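Local coordinates for small nuclear ribonucleoprotein homolog (Pyrobaculum aerophilum, PDB 1M5Q) that probably binds RNA, as Sm-like proteins generally do, and assembles through an Sm fold into a beta-sheet toroid within a 14-subunit particle, at the interface of chains A and B. Sequence-based numbering; all coordinates share one arbitrary frame. Chains: chain A/B, small nuclear ribonucleoprotein homolog.

Contact 1 and contact 2 are neighbouring stretches of one interface between adjacent subunits, the centres of their C-alpha atoms about 11 Å apart. Both draw on strands 12-17 and 59-64 of chain B. A:Tyr23, on strand 22-30 of chain A, is shared, a main partner in contact 1 and at the margin of contact 2. In contact 1 the start of strand 59-64 meets a polar and apolar cluster built around the loop between strands 12-17 and 22-30 of chain A. In contact 2 the end of the same strand pairs with strand 51-54 of chain A. Side-chain packing and strand pairing thus jointly set one subunit against the next.

Contact 1: the interface of chains A and B. Residues chain A 17, 19, 21, 23, 58; chain B 16, 60-61.
The B:His61 side chain stands with CG wedged between its own backbone N and carbonyl carbon (chi1 61°), which turns the imidazole toward chain A, while A:Glu21 sets CG beside its backbone N and runs on extended to bring the carboxylate to the rim of that ring. The two side chains cross at about a right angle. OE2 lies in the imidazole plane at its edge, but its modelled approach to CE1 is too short, and the flip of the ring is therefore doubtful. A:Tyr23 comes from the opposite direction and meets the imidazole edge to face, with the planes 61° apart. Its hydroxyl OH is 3.1 Å from B:His61 NE2; with its proton directed to A:Glu21, it would accept from an N-H there if the ring is placed correctly. Within chain B, B:Val16 CB backs one imidazole face near its rim.

A:Glu21 is itself gripped at both oxygens. A:Tyr23 OH donates to OE1 of A:Glu21 at 2.5 Å from above the carboxylate plane, and A:Asn19 ND2 donates to the anti lone pair of A:Glu21 OE2 at 2.9 Å. A:Asn19 OD1 in turn accepts a hydrogen bond from the backbone N of A:Glu21 at 3.0 Å, the donor above the carbonyl plane. With an alanine at A:Glu21, the tyrosine hydroxyl and the asparagine amide would probably each lose a carboxylate oxygen, and a gap would open at the imidazole edge.

B:Val60 has 58 Å² of its own surface hidden by chain A. Its CG1 branch lies 3.6 Å from A:Asn19 ND2 and 3.7 Å from A:Leu17 CD1, whereas CG2 sits over one face of the A:Tyr58 ring toward its rim. A:Leu17 CD1 also packs against the imidazole. The site docks the start of strand 59-64 against the neighbour and probably helps set subunit register around the toroid.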
loop_
_atom_site.group_PDB
_atom_site.type_symbol
_atom_site.label_atom_id
_atom_site.label_comp_id
_atom_site.label_asym_id
_atom_site.label_seq_id
_atom_site.Cartn_x
_atom_site.Cartn_y
_atom_site.Cartn_z
ATOM N N LEU A 17 -12.932 -20.748 11.652
ATOM C CA LEU A 17 -12.439 -20.394 10.321
ATOM C C LEU A 17 -13.616 -20.129 9.403
ATOM O O LEU A 17 -14.723 -20.654 9.632
ATOM C CB LEU A 17 -11.557 -21.540 9.772
ATOM C CG LEU A 17 -10.477 -21.956 10.777
ATOM C CD1 LEU A 17 -9.458 -22.905 10.188
ATOM C CD2 LEU A 17 -9.721 -20.613 11.246
ATOM N N ASN A 19 -14.094 -21.200 6.452
ATOM C CA ASN A 19 -14.525 -22.343 5.651
ATOM C C ASN A 19 -15.460 -23.200 6.526
ATOM O O ASN A 19 -15.853 -24.300 6.128
ATOM C CB ASN A 19 -13.338 -23.208 5.190
ATOM C CG ASN A 19 -12.591 -23.826 6.339
ATOM O OD1 ASN A 19 -12.825 -23.505 7.507
ATOM N ND2 ASN A 19 -11.670 -24.703 6.018
ATOM N N GLU A 21 -14.773 -24.686 9.460
ATOM C CA GLU A 21 -14.076 -25.506 10.450
ATOM C C GLU A 21 -13.847 -24.715 11.742
ATOM O O GLU A 21 -13.755 -23.494 11.717
ATOM C CB GLU A 21 -12.706 -25.956 9.935
ATOM C CG GLU A 21 -12.716 -26.912 8.767
ATOM C CD GLU A 21 -11.320 -27.453 8.501
ATOM O OE1 GLU A 21 -10.976 -28.512 9.101
ATOM O OE2 GLU A 21 -10.556 -26.803 7.731
ATOM N N TYR A 23 -11.338 -25.178 15.120
ATOM C CA TYR A 23 -10.246 -25.892 15.763
ATOM C C TYR A 23 -10.133 -25.518 17.228
ATOM O O TYR A 23 -10.300 -24.352 17.585
ATOM C CB TYR A 23 -8.922 -25.610 15.049
ATOM C CG TYR A 23 -8.826 -26.414 13.780
ATOM C CD1 TYR A 23 -8.211 -27.653 13.788
ATOM C CD2 TYR A 23 -9.469 -25.979 12.595
ATOM C CE1 TYR A 23 -8.232 -28.457 12.650
ATOM C CE2 TYR A 23 -9.502 -26.755 11.463
ATOM C CZ TYR A 23 -8.875 -28.015 11.495
ATOM O OH TYR A 23 -8.895 -28.851 10.388
ATOM N N TYR A 58 -8.334 -16.247 7.037
ATOM C CA TYR A 58 -9.474 -17.158 7.167
ATOM C C TYR A 58 -10.004 -17.264 8.578
ATOM O O TYR A 58 -10.925 -18.044 8.855
ATOM C CB TYR A 58 -9.068 -18.541 6.622
ATOM C CG TYR A 58 -8.938 -18.506 5.125
ATOM C CD1 TYR A 58 -7.707 -18.270 4.488
ATOM C CD2 TYR A 58 -10.079 -18.587 4.332
ATOM C CE1 TYR A 58 -7.637 -18.099 3.076
ATOM C CE2 TYR A 58 -10.028 -18.435 2.953
ATOM C CZ TYR A 58 -8.820 -18.187 2.316
ATOM O OH TYR A 58 -8.850 -17.985 0.927
ATOM N N VAL B 16 -5.019 -27.375 3.738
ATOM C CA VAL B 16 -6.436 -27.218 3.467
ATOM C C VAL B 16 -6.680 -25.889 2.750
ATOM O O VAL B 16 -6.324 -24.785 3.246
ATOM C CB VAL B 16 -7.263 -27.287 4.767
ATOM C CG1 VAL B 16 -8.751 -27.066 4.476
ATOM C CG2 VAL B 16 -7.059 -28.642 5.443
ATOM N N VAL B 60 -6.084 -22.071 3.900
ATOM C CA VAL B 60 -6.805 -21.840 5.173
ATOM C C VAL B 60 -5.852 -22.235 6.324
ATOM O O VAL B 60 -5.621 -21.442 7.253
ATOM C CB VAL B 60 -8.168 -22.678 5.259
ATOM C CG1 VAL B 60 -8.911 -22.375 6.548
ATOM C CG2 VAL B 60 -9.066 -22.383 4.020
ATOM N N HIS B 61 -5.283 -23.429 6.263
ATOM C CA HIS B 61 -4.355 -23.858 7.293
ATOM C C HIS B 61 -3.456 -25.012 6.821
ATOM O O HIS B 61 -3.724 -25.663 5.817
ATOM C CB HIS B 61 -5.072 -24.209 8.646
ATOM C CG HIS B 61 -6.068 -25.328 8.556
ATOM N ND1 HIS B 61 -7.384 -25.132 8.175
ATOM C CD2 HIS B 61 -5.919 -26.669 8.729
ATOM C CE1 HIS B 61 -8.001 -26.305 8.115
ATOM N NE2 HIS B 61 -7.135 -27.252 8.445
#

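Contact 2: the interface of chains A and B. Residues chain A 23, 49, 51; chain B 14, 62-65.
An antiparallel strand-to-strand junction joins the two subunits here, carrying the beta-sheet across the boundary in the way typical of Sm rings and helping to close the toroid. A:Arg51, on strand 51-54, and B:Ser64, at the end of strand 59-64, bond to each other twice through their backbones. A:Arg51 N donates to B:Ser64 O at 3.1 Å, and B:Ser64 N returns a bond to A:Arg51 O at 2.9 Å; both are nearly straight. Since the pairing uses main-chain groups, it fixes strand register with little dependence on these two side chains.

Side-chain packing beside the bridge centres on A:Phe49, which has 67 Å² of its surface hidden by chain B. Its ring is swung beside its own backbone N (chi1 -61°) and directed at chain B. B:Asp63 CB sits over the face at A:Phe49 CD2 (3.3 Å), and B:Thr65 CG2 approaches CD2 from the opposite side of the ring (3.8 Å), so the rim at CD2 is held between them. B:Asp63 OD2 rests above the same face as CB, off toward the rim, with carboxylate and ring planes 47° apart. Farther out, the amide oxygen OE1 of the extended B:Gln14 comes to 3.5 Å from A:Phe49 CZ, tilted to that same side, its side chain crossing the phenyl group at about a right angle. Backbone pairing and the inserted phenylalanine together hold neighbouring subunits in the continuous sheet of the toroid.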
loop_
_atom_site.group_PDB
_atom_site.type_symbol
_atom_site.label_atom_id
_atom_site.label_comp_id
_atom_site.label_asym_id
_atom_site.label_seq_id
_atom_site.Cartn_x
_atom_site.Cartn_y
_atom_site.Cartn_z
ATOM N N TYR A 23 -11.338 -25.178 15.120
ATOM C CA TYR A 23 -10.246 -25.892 15.763
ATOM C C TYR A 23 -10.133 -25.518 17.228
ATOM O O TYR A 23 -10.300 -24.352 17.585
ATOM C CB TYR A 23 -8.922 -25.610 15.049
ATOM C CG TYR A 23 -8.826 -26.414 13.780
ATOM C CD1 TYR A 23 -8.211 -27.653 13.788
ATOM C CD2 TYR A 23 -9.469 -25.979 12.595
ATOM C CE1 TYR A 23 -8.232 -28.457 12.650
ATOM C CE2 TYR A 23 -9.502 -26.755 11.463
ATOM C CZ TYR A 23 -8.875 -28.015 11.495
ATOM O OH TYR A 23 -8.895 -28.851 10.388
ATOM N N PHE A 49 -4.228 -32.928 15.609
ATOM C CA PHE A 49 -2.995 -32.473 14.992
ATOM C C PHE A 49 -2.028 -31.931 16.036
ATOM O O PHE A 49 -2.418 -31.174 16.942
ATOM C CB PHE A 49 -3.260 -31.366 13.925
ATOM C CG PHE A 49 -4.133 -31.813 12.770
ATOM C CD1 PHE A 49 -5.504 -31.678 12.831
ATOM C CD2 PHE A 49 -3.581 -32.437 11.664
ATOM C CE1 PHE A 49 -6.325 -32.170 11.800
ATOM C CE2 PHE A 49 -4.401 -32.942 10.606
ATOM C CZ PHE A 49 -5.770 -32.801 10.692
ATOM N N ARG A 51 0.316 -29.870 15.294
ATOM C CA ARG A 51 0.319 -28.426 15.010
ATOM C C ARG A 51 -0.633 -28.054 13.884
ATOM O O ARG A 51 -0.785 -28.817 12.900
ATOM C CB ARG A 51 1.711 -27.910 14.641
ATOM C CG ARG A 51 2.686 -27.971 15.791
ATOM C CD ARG A 51 2.555 -26.832 16.758
ATOM N NE ARG A 51 3.651 -26.902 17.724
ATOM C CZ ARG A 51 3.739 -27.801 18.704
ATOM N NH1 ARG A 51 2.784 -28.711 18.861
ATOM N NH2 ARG A 51 4.784 -27.798 19.525
ATOM N N GLN B 14 -0.281 -31.404 5.763
ATOM C CA GLN B 14 -1.570 -31.339 5.098
ATOM C C GLN B 14 -1.880 -29.840 4.876
ATOM O O GLN B 14 -1.689 -29.027 5.798
ATOM C CB GLN B 14 -2.619 -31.940 6.012
ATOM C CG GLN B 14 -3.957 -31.924 5.447
ATOM C CD GLN B 14 -4.953 -32.613 6.338
ATOM O OE1 GLN B 14 -5.445 -32.032 7.322
ATOM N NE2 GLN B 14 -5.257 -33.848 6.012
ATOM N N ILE B 62 -2.357 -25.200 7.541
ATOM C CA ILE B 62 -1.364 -26.219 7.280
ATOM C C ILE B 62 -1.270 -27.052 8.552
ATOM O O ILE B 62 -1.118 -26.493 9.647
ATOM C CB ILE B 62 -0.040 -25.568 6.943
ATOM C CG1 ILE B 62 -0.266 -24.818 5.629
ATOM C CG2 ILE B 62 1.078 -26.638 6.713
ATOM C CD1 ILE B 62 0.720 -23.777 5.322
ATOM N N ASP B 63 -1.380 -28.380 8.418
ATOM C CA ASP B 63 -1.385 -29.250 9.589
ATOM C C ASP B 63 -0.312 -30.301 9.625
ATOM O O ASP B 63 0.033 -30.889 8.618
ATOM C CB ASP B 63 -2.713 -29.954 9.723
ATOM C CG ASP B 63 -3.879 -29.073 9.378
ATOM O OD1 ASP B 63 -3.874 -27.894 9.820
ATOM O OD2 ASP B 63 -4.812 -29.571 8.662
ATOM N N SER B 64 0.227 -30.531 10.813
ATOM C CA SER B 64 1.263 -31.531 10.931
ATOM C C SER B 64 0.875 -32.469 12.076
ATOM O O SER B 64 0.343 -32.032 13.111
ATOM C CB SER B 64 2.603 -30.888 11.238
ATOM O OG SER B 64 3.561 -31.888 11.491
ATOM N N THR B 65 1.103 -33.756 11.868
ATOM C CA THR B 65 0.793 -34.719 12.906
ATOM C C THR B 65 2.085 -35.230 13.488
ATOM O O THR B 65 2.069 -36.187 14.278
ATOM C CB THR B 65 -0.022 -35.946 12.355
ATOM O OG1 THR B 65 0.676 -36.509 11.252
ATOM C CG2 THR B 65 -1.399 -35.519 11.885
#